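Local coordinates for protein acetoacetate decarboxylase (Sphingomonas wittichii, PDB 5UPB) that belongs to the acetoacetate decarboxylase-like enzymes and is probably a lyase acting on keto-acid-type substrates, as in relatives that work through a lysine Schiff base, at residues A[28-34]-A[51-57]; A[158-162]-A[216-220]; A[211-217]-A[237-243]; A[101-105]-A[227-232]. All coordinates share one frame. Residues are numbered along the deposited sequence.

Contact 1: A[28-34]-A[51-57]; sequences LTVYLRC and DGLCMAY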
loop_
_atom_site.group_PDB
_atom_site.type_symbol
_atom_site.label_atom_id
_atom_site.label_comp_id
_atom_site.label_asym_id
_atom_site.label_seq_id
_atom_site.Cartn_x
_atom_site.Cartn_y
_atom_site.Cartn_z
ATOM N N LEU A 28 2.558 11.008 18.894
ATOM C CA LEU A 28 1.272 11.228 19.548
ATOM C C LEU A 28 1.091 10.115 20.567
ATOM O O LEU A 28 1.147 8.930 20.211
ATOM C CB LEU A 28 0.132 11.224 18.523
ATOM C CG LEU A 28 -1.283 11.107 19.084
ATOM C CD1 LEU A 28 -1.586 12.330 19.976
ATOM C CD2 LEU A 28 -2.322 11.017 17.942
ATOM N N THR A 29 0.901 10.483 21.827
ATOM C CA THR A 29 0.823 9.512 22.905
ATOM C C THR A 29 -0.381 9.766 23.803
ATOM O O THR A 29 -0.646 10.909 24.208
ATOM C CB THR A 29 2.116 9.544 23.728
ATOM O OG1 THR A 29 3.219 9.239 22.863
ATOM C CG2 THR A 29 2.075 8.542 24.871
ATOM N N VAL A 30 -1.090 8.678 24.129
ATOM C CA VAL A 30 -2.171 8.689 25.094
ATOM C C VAL A 30 -1.833 7.696 26.195
ATOM O O VAL A 30 -1.541 6.519 25.931
ATOM C CB VAL A 30 -3.516 8.367 24.452
ATOM C CG1 VAL A 30 -4.591 8.253 25.541
ATOM C CG2 VAL A 30 -3.851 9.438 23.443
ATOM N N TYR A 31 -1.860 8.177 27.421
ATOM C CA TYR A 31 -1.662 7.336 28.580
ATOM C C TYR A 31 -2.999 6.819 29.097
ATOM O O TYR A 31 -4.016 7.520 29.061
ATOM C CB TYR A 31 -0.941 8.120 29.671
ATOM C CG TYR A 31 0.438 8.514 29.231
ATOM C CD1 TYR A 31 1.460 7.566 29.142
ATOM C CD2 TYR A 31 0.740 9.845 28.929
ATOM C CE1 TYR A 31 2.740 7.926 28.717
ATOM C CE2 TYR A 31 2.017 10.209 28.512
ATOM C CZ TYR A 31 3.016 9.251 28.428
ATOM O OH TYR A 31 4.281 9.619 28.036
ATOM N N LEU A 32 -2.982 5.566 29.520
ATOM C CA LEU A 32 -4.153 4.816 29.945
ATOM C C LEU A 32 -3.818 4.022 31.194
ATOM O O LEU A 32 -2.654 3.707 31.465
ATOM C CB LEU A 32 -4.603 3.780 28.901
ATOM C CG LEU A 32 -4.682 4.176 27.453
ATOM C CD1 LEU A 32 -4.893 2.902 26.694
ATOM C CD2 LEU A 32 -5.821 5.142 27.280
ATOM N N ARG A 33 -4.866 3.580 31.878
ATOM C CA ARG A 33 -4.740 2.608 32.959
ATOM C C ARG A 33 -5.735 1.495 32.681
ATOM O O ARG A 33 -6.911 1.767 32.435
ATOM C CB ARG A 33 -4.988 3.221 34.336
ATOM C CG ARG A 33 -4.718 2.240 35.497
ATOM C CD ARG A 33 -4.834 2.908 36.868
ATOM N NE ARG A 33 -3.962 4.086 36.979
ATOM C CZ ARG A 33 -4.373 5.334 37.205
ATOM N NH1 ARG A 33 -5.663 5.617 37.375
ATOM N NH2 ARG A 33 -3.478 6.310 37.272
ATOM N N CYS A 34 -5.242 0.266 32.618
ATOM C CA CYS A 34 -6.070 -0.921 32.484
ATOM C C CYS A 34 -5.940 -1.751 33.747
ATOM O O CYS A 34 -5.176 -1.423 34.668
ATOM C CB CYS A 34 -5.669 -1.763 31.259
ATOM S SG CYS A 34 -5.766 -0.914 29.697
ATOM N N ASP A 51 1.113 -0.388 38.009
ATOM C CA ASP A 51 -0.251 -0.227 38.497
ATOM C C ASP A 51 -1.301 -0.317 37.383
ATOM O O ASP A 51 -2.470 -0.019 37.622
ATOM C CB ASP A 51 -0.380 1.111 39.236
ATOM C CG ASP A 51 -0.196 2.317 38.319
ATOM O OD1 ASP A 51 0.010 2.137 37.093
ATOM O OD2 ASP A 51 -0.264 3.454 38.834
ATOM N N GLY A 52 -0.936 -0.796 36.201
ATOM C CA GLY A 52 -1.841 -0.833 35.073
ATOM C C GLY A 52 -1.624 0.279 34.069
ATOM O O GLY A 52 -2.321 0.310 33.046
ATOM N N LEU A 53 -0.699 1.200 34.337
ATOM C CA LEU A 53 -0.368 2.229 33.360
ATOM C C LEU A 53 0.062 1.578 32.052
ATOM O O LEU A 53 0.828 0.614 32.056
ATOM C CB LEU A 53 0.770 3.107 33.866
ATOM C CG LEU A 53 1.313 4.123 32.841
ATOM C CD1 LEU A 53 0.257 5.180 32.436
ATOM C CD2 LEU A 53 2.588 4.770 33.335
ATOM N N CYS A 54 -0.494 2.075 30.951
ATOM C CA CYS A 54 -0.171 1.701 29.581
ATOM C C CYS A 54 -0.001 2.985 28.807
ATOM O O CYS A 54 -0.516 4.034 29.222
ATOM C CB CYS A 54 -1.269 0.864 28.872
ATOM S SG CYS A 54 -1.561 -0.579 29.716
ATOM N N MET A 55 0.759 2.912 27.714
ATOM C CA MET A 55 0.836 4.033 26.785
ATOM C C MET A 55 0.479 3.521 25.398
ATOM O O MET A 55 0.961 2.458 24.971
ATOM C CB MET A 55 2.207 4.732 26.726
ATOM C CG MET A 55 3.230 4.172 25.892
ATOM S SD MET A 55 4.579 5.371 25.899
ATOM C CE MET A 55 5.843 4.365 26.640
ATOM N N ALA A 56 -0.407 4.238 24.731
ATOM C CA ALA A 56 -0.645 4.061 23.304
ATOM C C ALA A 56 0.061 5.186 22.550
ATOM O O ALA A 56 0.024 6.337 23.000
ATOM C CB ALA A 56 -2.139 4.091 23.015
ATOM N N TYR A 57 0.780 4.855 21.460
ATOM C CA TYR A 57 1.330 5.917 20.626
ATOM C C TYR A 57 1.198 5.614 19.149
ATOM O O TYR A 57 1.151 4.456 18.717
ATOM C CB TYR A 57 2.816 6.242 20.943
ATOM C CG TYR A 57 3.846 5.198 20.557
ATOM C CD1 TYR A 57 4.252 5.030 19.243
ATOM C CD2 TYR A 57 4.428 4.403 21.516
ATOM C CE1 TYR A 57 5.205 4.073 18.908
ATOM C CE2 TYR A 57 5.377 3.460 21.193
ATOM C CZ TYR A 57 5.757 3.296 19.896
ATOM O OH TYR A 57 6.717 2.372 19.585
#
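Leu32, Ala56 and Cys54 give up the most surface where strand 28-34 runs antiparallel to strand 53-57, and all three lie on one face of the sheet beside Val30. Leu32 and Cys54 form a hydrogen-bonded pair, Leu32 N to Cys54 O at 2.9 Å and Cys54 N to Leu32 O at 2.8 Å. Ala56 pairs likewise with Val30 (Ala56 N to Val30 O, 2.8 Å), and its small methyl leaves room for Leu161 and Ile219 to pack on this face. On the opposite face Tyr31 CD1 makes apolar contact with Met55 CB (3.8 Å), and Met55 SD lies obliquely 5.4 Å from the Tyr31 ring centroid, a Met-aromatic contact; the Tyr31 hydroxyl is hydrogen-bonded to Arg175 backbone N. The pairing ends where Asp51 OD1 accepts from Leu53 N (3.0 Å), an Asx turn. There Gly52 has a positive phi, and a CB would strike Cys34 O. Backbone bonds thus set the register, while Val30, Leu32, Cys54 and Ala56 offer apolar surface to the strands packed on their face.

Contact 2: A[158-162]-A[216-220]; sequences LFRLG and EPFIE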
loop_
_atom_site.group_PDB
_atom_site.type_symbol
_atom_site.label_atom_id
_atom_site.label_comp_id
_atom_site.label_asym_id
_atom_site.label_seq_id
_atom_site.Cartn_x
_atom_site.Cartn_y
_atom_site.Cartn_z
ATOM N N LEU A 158 -7.227 -0.970 13.975
ATOM C CA LEU A 158 -6.657 -1.468 15.222
ATOM C C LEU A 158 -6.917 -0.494 16.367
ATOM O O LEU A 158 -7.516 -0.863 17.385
ATOM C CB LEU A 158 -5.158 -1.682 15.046
ATOM C CG LEU A 158 -4.786 -2.700 13.947
ATOM C CD1 LEU A 158 -3.316 -2.489 13.572
ATOM C CD2 LEU A 158 -5.080 -4.101 14.419
ATOM N N PHE A 159 -6.454 0.747 16.232
ATOM C CA PHE A 159 -6.910 1.776 17.159
ATOM C C PHE A 159 -6.745 3.150 16.537
ATOM O O PHE A 159 -6.103 3.315 15.497
ATOM C CB PHE A 159 -6.206 1.685 18.522
ATOM C CG PHE A 159 -4.727 1.979 18.522
ATOM C CD1 PHE A 159 -4.247 3.276 18.745
ATOM C CD2 PHE A 159 -3.803 0.951 18.366
ATOM C CE1 PHE A 159 -2.878 3.538 18.793
ATOM C CE2 PHE A 159 -2.431 1.210 18.404
ATOM C CZ PHE A 159 -1.971 2.525 18.636
ATOM N N ARG A 160 -7.478 4.101 17.110
ATOM C CA ARG A 160 -7.405 5.500 16.732
ATOM C C ARG A 160 -7.013 6.311 17.961
ATOM O O ARG A 160 -7.446 5.994 19.067
ATOM C CB ARG A 160 -8.738 6.028 16.223
ATOM C CG ARG A 160 -9.397 5.153 15.188
ATOM C CD ARG A 160 -10.877 5.474 15.091
ATOM N NE ARG A 160 -11.116 6.828 14.592
ATOM C CZ ARG A 160 -12.293 7.435 14.674
ATOM N NH1 ARG A 160 -13.325 6.827 15.259
ATOM N NH2 ARG A 160 -12.437 8.648 14.178
ATOM N N LEU A 161 -6.195 7.333 17.754
ATOM C CA LEU A 161 -5.755 8.251 18.804
ATOM C C LEU A 161 -5.906 9.675 18.314
ATOM O O LEU A 161 -5.757 9.955 17.121
ATOM C CB LEU A 161 -4.289 8.124 19.166
ATOM C CG LEU A 161 -3.709 6.900 19.816
ATOM C CD1 LEU A 161 -2.258 7.240 20.145
ATOM C CD2 LEU A 161 -4.512 6.526 21.044
ATOM N N GLY A 162 -6.126 10.585 19.262
ATOM C CA GLY A 162 -6.191 11.988 18.908
ATOM C C GLY A 162 -5.917 12.850 20.120
ATOM O O GLY A 162 -5.951 12.391 21.266
ATOM N N GLU A 216 -6.385 17.363 25.417
ATOM C CA GLU A 216 -7.473 16.462 25.714
ATOM C C GLU A 216 -7.354 15.260 24.788
ATOM O O GLU A 216 -7.386 15.439 23.571
ATOM C CB GLU A 216 -8.817 17.131 25.510
ATOM C CG GLU A 216 -9.988 16.233 25.893
ATOM C CD GLU A 216 -11.329 16.784 25.453
ATOM O OE1 GLU A 216 -11.348 17.772 24.693
ATOM O OE2 GLU A 216 -12.365 16.214 25.853
ATOM N N PRO A 217 -7.122 14.061 25.302
ATOM C CA PRO A 217 -6.892 12.906 24.432
ATOM C C PRO A 217 -8.167 12.170 24.067
ATOM O O PRO A 217 -9.198 12.275 24.721
ATOM C CB PRO A 217 -6.013 11.993 25.288
ATOM C CG PRO A 217 -6.486 12.266 26.698
ATOM C CD PRO A 217 -6.823 13.760 26.717
ATOM N N PHE A 218 -8.056 11.345 23.033
ATOM C CA PHE A 218 -9.071 10.335 22.826
ATOM C C PHE A 218 -8.387 9.123 22.229
ATOM O O PHE A 218 -7.342 9.229 21.588
ATOM C CB PHE A 218 -10.227 10.813 21.942
ATOM C CG PHE A 218 -10.098 10.427 20.508
ATOM C CD1 PHE A 218 -10.441 9.166 20.064
ATOM C CD2 PHE A 218 -9.660 11.359 19.597
ATOM C CE1 PHE A 218 -10.304 8.827 18.723
ATOM C CE2 PHE A 218 -9.517 11.035 18.265
ATOM C CZ PHE A 218 -9.844 9.764 17.824
ATOM N N ILE A 219 -8.943 7.968 22.534
ATOM C CA ILE A 219 -8.453 6.727 21.980
ATOM C C ILE A 219 -9.681 5.868 21.708
ATOM O O ILE A 219 -10.640 5.874 22.484
ATOM C CB ILE A 219 -7.457 6.046 22.940
ATOM C CG1 ILE A 219 -7.062 4.675 22.393
ATOM C CG2 ILE A 219 -8.067 5.916 24.329
ATOM C CD1 ILE A 219 -5.851 4.104 23.100
ATOM N N GLU A 220 -9.640 5.099 20.633
ATOM C CA GLU A 220 -10.740 4.193 20.322
ATOM C C GLU A 220 -10.089 2.926 19.818
ATOM O O GLU A 220 -9.415 2.946 18.786
ATOM C CB GLU A 220 -11.710 4.775 19.284
ATOM C CG GLU A 220 -12.806 3.806 18.826
ATOM C CD GLU A 220 -13.661 4.379 17.729
ATOM O OE1 GLU A 220 -14.471 5.274 18.029
ATOM O OE2 GLU A 220 -13.510 3.947 16.566
#
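The first residue, Leu158, points away from strand 216-220; it and Phe159 both face Cys151 on the other neighbouring strand, a classic beta bulge. Phe159 touches strand 216-220 through its backbone, its CA 3.2 Å from Glu220 O, while its ring leads off into the interior. Arg160 is where the strands lock: Arg160 N donates to Glu220 O and Glu220 N to Arg160 O, both at 2.8 Å. Their long side chains leave the same face and meet in a salt bridge, Arg160 NH1 to Glu220 OE2, 3.2 Å. Arg160 NH2 bonds the carbonyl of Arg74 of a second subunit, so this arginine serves both sheet and assembly. Leu161 turns to the other face and presses CD2 to 3.4 Å from Ile219 CG1, a pair of branched apolar residues fit for the buried side. Gly162 completes the ladder (Gly162 N to Phe218 O, 3.0 Å; Phe218 N to Gly162 O, 2.9 Å). Phe218 folds a ring face over it, and a CB there would clash with Phe218 CE2. Arg160, Glu220 and Phe218 share the face that meets a second subunit, with Phe159, Leu161 and Ile219 inside: an antiparallel beta ladder in this family's curled sheet.

Contact 3: A[211-217]-A[237-243]; sequences DIWAGEP and VLAGVTY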
loop_
_atom_site.group_PDB
_atom_site.type_symbol
_atom_site.label_atom_id
_atom_site.label_comp_id
_atom_site.label_asym_id
_atom_site.label_seq_id
_atom_site.Cartn_x
_atom_site.Cartn_y
_atom_site.Cartn_z
ATOM N N ASP A 211 9.546 20.093 22.297
ATOM C CA ASP A 211 8.353 20.554 21.573
ATOM C C ASP A 211 7.112 19.800 22.020
ATOM O O ASP A 211 6.382 19.195 21.231
ATOM C CB ASP A 211 8.563 20.452 20.061
ATOM C CG ASP A 211 9.647 21.407 19.573
ATOM O OD1 ASP A 211 9.417 22.627 19.685
ATOM O OD2 ASP A 211 10.735 20.960 19.146
ATOM N N ILE A 212 6.894 19.848 23.310
ATOM C CA ILE A 212 5.857 19.078 23.980
ATOM C C ILE A 212 4.595 19.922 24.123
ATOM O O ILE A 212 4.649 21.105 24.537
ATOM C CB ILE A 212 6.350 18.605 25.354
ATOM C CG1 ILE A 212 7.637 17.813 25.208
ATOM C CG2 ILE A 212 5.307 17.773 26.038
ATOM C CD1 ILE A 212 8.357 17.579 26.572
ATOM N N TRP A 213 3.454 19.309 23.778
ATOM C CA TRP A 213 2.127 19.902 23.932
ATOM C C TRP A 213 1.191 18.899 24.587
ATOM O O TRP A 213 1.162 17.728 24.208
ATOM C CB TRP A 213 1.554 20.334 22.586
ATOM C CG TRP A 213 2.437 21.336 21.876
ATOM C CD1 TRP A 213 3.518 21.057 21.095
ATOM C CD2 TRP A 213 2.305 22.759 21.883
ATOM N NE1 TRP A 213 4.083 22.224 20.630
ATOM C CE2 TRP A 213 3.345 23.281 21.081
ATOM C CE3 TRP A 213 1.421 23.644 22.501
ATOM C CZ2 TRP A 213 3.539 24.655 20.898
ATOM C CZ3 TRP A 213 1.609 25.019 22.304
ATOM C CH2 TRP A 213 2.645 25.501 21.497
ATOM N N ALA A 214 0.423 19.354 25.562
ATOM C CA ALA A 214 -0.530 18.520 26.276
ATOM C C ALA A 214 -1.934 18.884 25.820
ATOM O O ALA A 214 -2.172 19.957 25.271
ATOM C CB ALA A 214 -0.413 18.705 27.799
ATOM N N GLY A 215 -2.885 18.004 26.077
ATOM C CA GLY A 215 -4.233 18.327 25.655
ATOM C C GLY A 215 -5.206 17.242 26.008
ATOM O O GLY A 215 -4.939 16.385 26.850
ATOM N N GLU A 216 -6.385 17.363 25.417
ATOM C CA GLU A 216 -7.473 16.462 25.714
ATOM C C GLU A 216 -7.354 15.260 24.788
ATOM O O GLU A 216 -7.386 15.439 23.571
ATOM C CB GLU A 216 -8.817 17.131 25.510
ATOM C CG GLU A 216 -9.988 16.233 25.893
ATOM C CD GLU A 216 -11.329 16.784 25.453
ATOM O OE1 GLU A 216 -11.348 17.772 24.693
ATOM O OE2 GLU A 216 -12.365 16.214 25.853
ATOM N N PRO A 217 -7.122 14.061 25.302
ATOM C CA PRO A 217 -6.892 12.906 24.432
ATOM C C PRO A 217 -8.167 12.170 24.067
ATOM O O PRO A 217 -9.198 12.275 24.721
ATOM C CB PRO A 217 -6.013 11.993 25.288
ATOM C CG PRO A 217 -6.486 12.266 26.698
ATOM C CD PRO A 217 -6.823 13.760 26.717
ATOM N N VAL A 237 -8.780 6.666 30.594
ATOM C CA VAL A 237 -7.928 7.556 29.812
ATOM C C VAL A 237 -7.350 8.615 30.745
ATOM O O VAL A 237 -8.086 9.349 31.402
ATOM C CB VAL A 237 -8.720 8.197 28.666
ATOM C CG1 VAL A 237 -7.805 9.033 27.820
ATOM C CG2 VAL A 237 -9.404 7.124 27.814
ATOM N N LEU A 238 -6.032 8.676 30.830
ATOM C CA LEU A 238 -5.367 9.546 31.799
ATOM C C LEU A 238 -4.923 10.873 31.206
ATOM O O LEU A 238 -5.179 11.926 31.782
ATOM C CB LEU A 238 -4.147 8.828 32.388
ATOM C CG LEU A 238 -4.423 7.466 33.015
ATOM C CD1 LEU A 238 -3.118 6.829 33.449
ATOM C CD2 LEU A 238 -5.370 7.600 34.211
ATOM N N ALA A 239 -4.212 10.850 30.089
ATOM C CA ALA A 239 -3.620 12.074 29.573
ATOM C C ALA A 239 -3.223 11.873 28.125
ATOM O O ALA A 239 -3.114 10.743 27.643
ATOM C CB ALA A 239 -2.378 12.460 30.370
ATOM N N GLY A 240 -3.006 12.983 27.440
ATOM C CA GLY A 240 -2.507 12.935 26.080
ATOM C C GLY A 240 -1.438 13.983 25.872
ATOM O O GLY A 240 -1.442 15.039 26.519
ATOM N N VAL A 241 -0.496 13.661 24.993
ATOM C CA VAL A 241 0.616 14.546 24.671
ATOM C C VAL A 241 1.111 14.245 23.257
ATOM O O VAL A 241 0.990 13.112 22.761
ATOM C CB VAL A 241 1.755 14.390 25.707
ATOM C CG1 VAL A 241 2.379 13.021 25.589
ATOM C CG2 VAL A 241 2.795 15.455 25.531
ATOM N N THR A 242 1.635 15.289 22.591
ATOM C CA THR A 242 2.361 15.154 21.326
ATOM C C THR A 242 3.685 15.880 21.503
ATOM O O THR A 242 3.769 16.870 22.247
ATOM C CB THR A 242 1.561 15.712 20.113
ATOM O OG1 THR A 242 2.221 15.373 18.883
ATOM C CG2 THR A 242 1.377 17.260 20.199
ATOM N N TYR A 243 4.732 15.347 20.894
ATOM C CA TYR A 243 6.070 15.847 21.158
ATOM C C TYR A 243 7.016 15.315 20.107
ATOM O O TYR A 243 6.680 14.422 19.310
ATOM C CB TYR A 243 6.550 15.458 22.546
ATOM C CG TYR A 243 6.607 13.969 22.775
ATOM C CD1 TYR A 243 5.485 13.276 23.162
ATOM C CD2 TYR A 243 7.806 13.275 22.666
ATOM C CE1 TYR A 243 5.545 11.911 23.405
ATOM C CE2 TYR A 243 7.876 11.932 22.909
ATOM C CZ TYR A 243 6.744 11.250 23.291
ATOM O OH TYR A 243 6.828 9.897 23.536
HETATM O O HOH W 1 -3.715 15.368 29.059
#
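This is an antiparallel strand pairing in the large curled sheet, between strands 206-221 and 235-249, and it is regular at one end and loosened at the other. At the regular end Trp213 and Thr242 form a hydrogen-bonded pair: Trp213 N to Thr242 O is 2.9 Å and Thr242 N to Trp213 O is 3.0 Å. Beside them Ile212 packs CG2 3.5 Å from Val241 CG2 and CG1 3.7 Å from Tyr243 CB, beta-branched and aromatic residues that suit an extended, buried site. Further along, Gly215 N reaches Gly240 O only by a weak bond of 3.3 Å. The return link is made by a water, which donates to Gly215 O (2.7 Å) and accepts from Gly240 N (3.0 Å). Past this opening Pro217, which has no backbone N-H to offer, swings its ring inward, CG 3.6 Å from Gly240 N and 3.7 Å from Val237 CG1. Gly240 makes the approach possible, since a CB there would lie 2.6 Å from Pro217 CB. Strand 21-34 borders strand 235-249 on its other side, where Leu238 and Ala239 both face Tyr31 in a classic beta bulge, while strand 156-166 flanks strand 206-221.

Contact 4: A[101-105]-A[227-232]; sequences AFVWV and EALECF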
loop_
_atom_site.group_PDB
_atom_site.type_symbol
_atom_site.label_atom_id
_atom_site.label_comp_id
_atom_site.label_asym_id
_atom_site.label_seq_id
_atom_site.Cartn_x
_atom_site.Cartn_y
_atom_site.Cartn_z
ATOM N N ALA A 101 3.989 -4.510 24.086
ATOM C CA ALA A 101 3.346 -5.798 23.774
ATOM C C ALA A 101 2.894 -5.881 22.326
ATOM O O ALA A 101 3.129 -6.888 21.659
ATOM C CB ALA A 101 2.143 -6.007 24.689
ATOM N N PHE A 102 2.152 -4.878 21.856
ATOM C CA PHE A 102 1.621 -4.868 20.497
ATOM C C PHE A 102 2.179 -3.650 19.769
ATOM O O PHE A 102 1.877 -2.515 20.153
ATOM C CB PHE A 102 0.091 -4.794 20.476
ATOM C CG PHE A 102 -0.614 -5.879 21.250
ATOM C CD1 PHE A 102 0.007 -7.052 21.577
ATOM C CD2 PHE A 102 -1.920 -5.689 21.639
ATOM C CE1 PHE A 102 -0.666 -8.028 22.286
ATOM C CE2 PHE A 102 -2.585 -6.645 22.351
ATOM C CZ PHE A 102 -1.950 -7.818 22.668
ATOM N N VAL A 103 2.888 -3.887 18.671
ATOM C CA VAL A 103 3.465 -2.845 17.831
ATOM C C VAL A 103 3.159 -3.167 16.377
ATOM O O VAL A 103 3.303 -4.319 15.947
ATOM C CB VAL A 103 4.986 -2.750 18.032
ATOM C CG1 VAL A 103 5.589 -1.588 17.208
ATOM C CG2 VAL A 103 5.302 -2.592 19.510
ATOM N N TRP A 104 2.737 -2.147 15.618
ATOM C CA TRP A 104 2.538 -2.243 14.174
ATOM C C TRP A 104 3.388 -1.160 13.515
ATOM O O TRP A 104 3.386 -0.009 13.966
ATOM C CB TRP A 104 1.049 -2.083 13.778
ATOM C CG TRP A 104 0.114 -3.114 14.405
ATOM C CD1 TRP A 104 -0.331 -4.295 13.827
ATOM C CD2 TRP A 104 -0.484 -3.063 15.713
ATOM N NE1 TRP A 104 -1.171 -4.951 14.696
ATOM C CE2 TRP A 104 -1.274 -4.224 15.860
ATOM C CE3 TRP A 104 -0.429 -2.149 16.770
ATOM C CZ2 TRP A 104 -1.998 -4.496 17.012
ATOM C CZ3 TRP A 104 -1.164 -2.418 17.923
ATOM C CH2 TRP A 104 -1.944 -3.597 18.023
ATOM N N VAL A 105 4.137 -1.542 12.474
ATOM C CA VAL A 105 5.054 -0.659 11.772
ATOM C C VAL A 105 4.797 -0.867 10.287
ATOM O O VAL A 105 4.230 -1.887 9.870
ATOM C CB VAL A 105 6.536 -0.942 12.187
ATOM C CG1 VAL A 105 7.011 -2.329 11.715
ATOM C CG2 VAL A 105 7.478 0.114 11.666
ATOM N N GLU A 227 -5.940 -10.375 16.345
ATOM C CA GLU A 227 -5.315 -9.480 17.312
ATOM C C GLU A 227 -5.989 -9.709 18.648
ATOM O O GLU A 227 -7.034 -10.352 18.724
ATOM C CB GLU A 227 -5.468 -8.010 16.919
ATOM C CG GLU A 227 -4.943 -7.663 15.547
ATOM C CD GLU A 227 -3.429 -7.645 15.495
ATOM O OE1 GLU A 227 -2.781 -8.015 16.512
ATOM O OE2 GLU A 227 -2.871 -7.246 14.439
ATOM N N ALA A 228 -5.449 -9.104 19.692
ATOM C CA ALA A 228 -6.009 -9.246 21.028
ATOM C C ALA A 228 -6.178 -7.880 21.673
ATOM O O ALA A 228 -5.819 -7.674 22.835
ATOM C CB ALA A 228 -5.137 -10.132 21.916
ATOM N N LEU A 229 -6.758 -6.942 20.914
ATOM C CA LEU A 229 -6.900 -5.558 21.344
ATOM C C LEU A 229 -7.804 -5.440 22.556
ATOM O O LEU A 229 -7.667 -4.490 23.323
ATOM C CB LEU A 229 -7.449 -4.719 20.192
ATOM C CG LEU A 229 -6.495 -4.631 19.010
ATOM C CD1 LEU A 229 -7.232 -4.351 17.693
ATOM C CD2 LEU A 229 -5.478 -3.546 19.295
ATOM N N GLU A 230 -8.711 -6.400 22.747
ATOM C CA GLU A 230 -9.612 -6.374 23.887
ATOM C C GLU A 230 -8.854 -6.374 25.215
ATOM O O GLU A 230 -9.439 -6.021 26.240
ATOM C CB GLU A 230 -10.579 -7.565 23.815
ATOM C CG GLU A 230 -11.651 -7.414 22.716
ATOM C CD GLU A 230 -11.126 -7.677 21.277
ATOM O OE1 GLU A 230 -10.040 -8.293 21.108
ATOM O OE2 GLU A 230 -11.809 -7.259 20.308
ATOM N N CYS A 231 -7.597 -6.821 25.241
ATOM C CA CYS A 231 -6.810 -6.780 26.469
ATOM C C CYS A 231 -6.629 -5.358 27.013
ATOM O O CYS A 231 -6.394 -5.193 28.215
ATOM C CB CYS A 231 -5.454 -7.430 26.221
ATOM S SG CYS A 231 -5.577 -9.151 25.806
ATOM N N PHE A 232 -6.758 -4.339 26.163
ATOM C CA PHE A 232 -6.605 -2.942 26.550
ATOM C C PHE A 232 -7.941 -2.216 26.606
ATOM O O PHE A 232 -7.975 -1.000 26.772
ATOM C CB PHE A 232 -5.646 -2.230 25.594
ATOM C CG PHE A 232 -4.206 -2.683 25.723
ATOM C CD1 PHE A 232 -3.728 -3.746 24.989
ATOM C CD2 PHE A 232 -3.326 -2.013 26.555
ATOM C CE1 PHE A 232 -2.411 -4.160 25.105
ATOM C CE2 PHE A 232 -2.009 -2.419 26.677
ATOM C CZ PHE A 232 -1.550 -3.493 25.948
#
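Phe102 offers a face of its ring to the edge of Phe232, an offset edge-to-face pair with centroids 5.6 Å apart and planes at 72°; the nearest carbons, Phe102 CE2 and Phe232 CE1, are 3.7 Å apart. The edge of the Phe102 ring also meets the backbone, with CE2 3.4 Å from Ala228 O, and its CZ lies 4.0 Å from Ala228 CB, where a methyl is small enough to let the loop come close. Two residues on, Trp104 supplies the polar part of the contact: NE1 donates to Glu227 OE2 at 2.9 Å, nearly straight at 165°. An indole suits this spot because it can satisfy a buried carboxylate at one end and pack at the other, where CH2 rests 3.8 Å from Leu229 CD2. The second carboxylate oxygen, OE1, forms a salt bridge with Lys122. Residues 229-232 make a 3-10 turn that brings Phe232 round to Phe102. The two segments therefore join strand 95-105 to the loop between strands 206-221 and 235-249. Phe6 of a fourth subunit stacks on Phe102, helix 36-42 places Leu42 against both phenylalanines, and Leu158 of strand 156-166 touches Trp104 and Leu229.

In the fold
Contacts 1, 2 and 3 form a continuous part of one curled sheet, with neighbouring centres 11 Å apart. Contact 3 shares Glu216 and Pro217 with contact 2, and joins contact 1 through probable backbone bonds such as Thr29 N to Val241 O, 2.8 Å. Ala56 CB and Ile219 CD1, 3.7 Å apart, bring contacts 1 and 2 together inside. Contact 4 touches contacts 1 and 2: Cys54 SG lies 3.6 Å from Phe232 CE2, and Leu158 CD1 3.5 Å from Trp104 NE1. It stays about 21 Å, centre to centre, from contact 3. Through Lys122 it also adjoins the adjacent Lys121-Lys122 pair, which probably corresponds to the active-site lysine pair of acetoacetate decarboxylases.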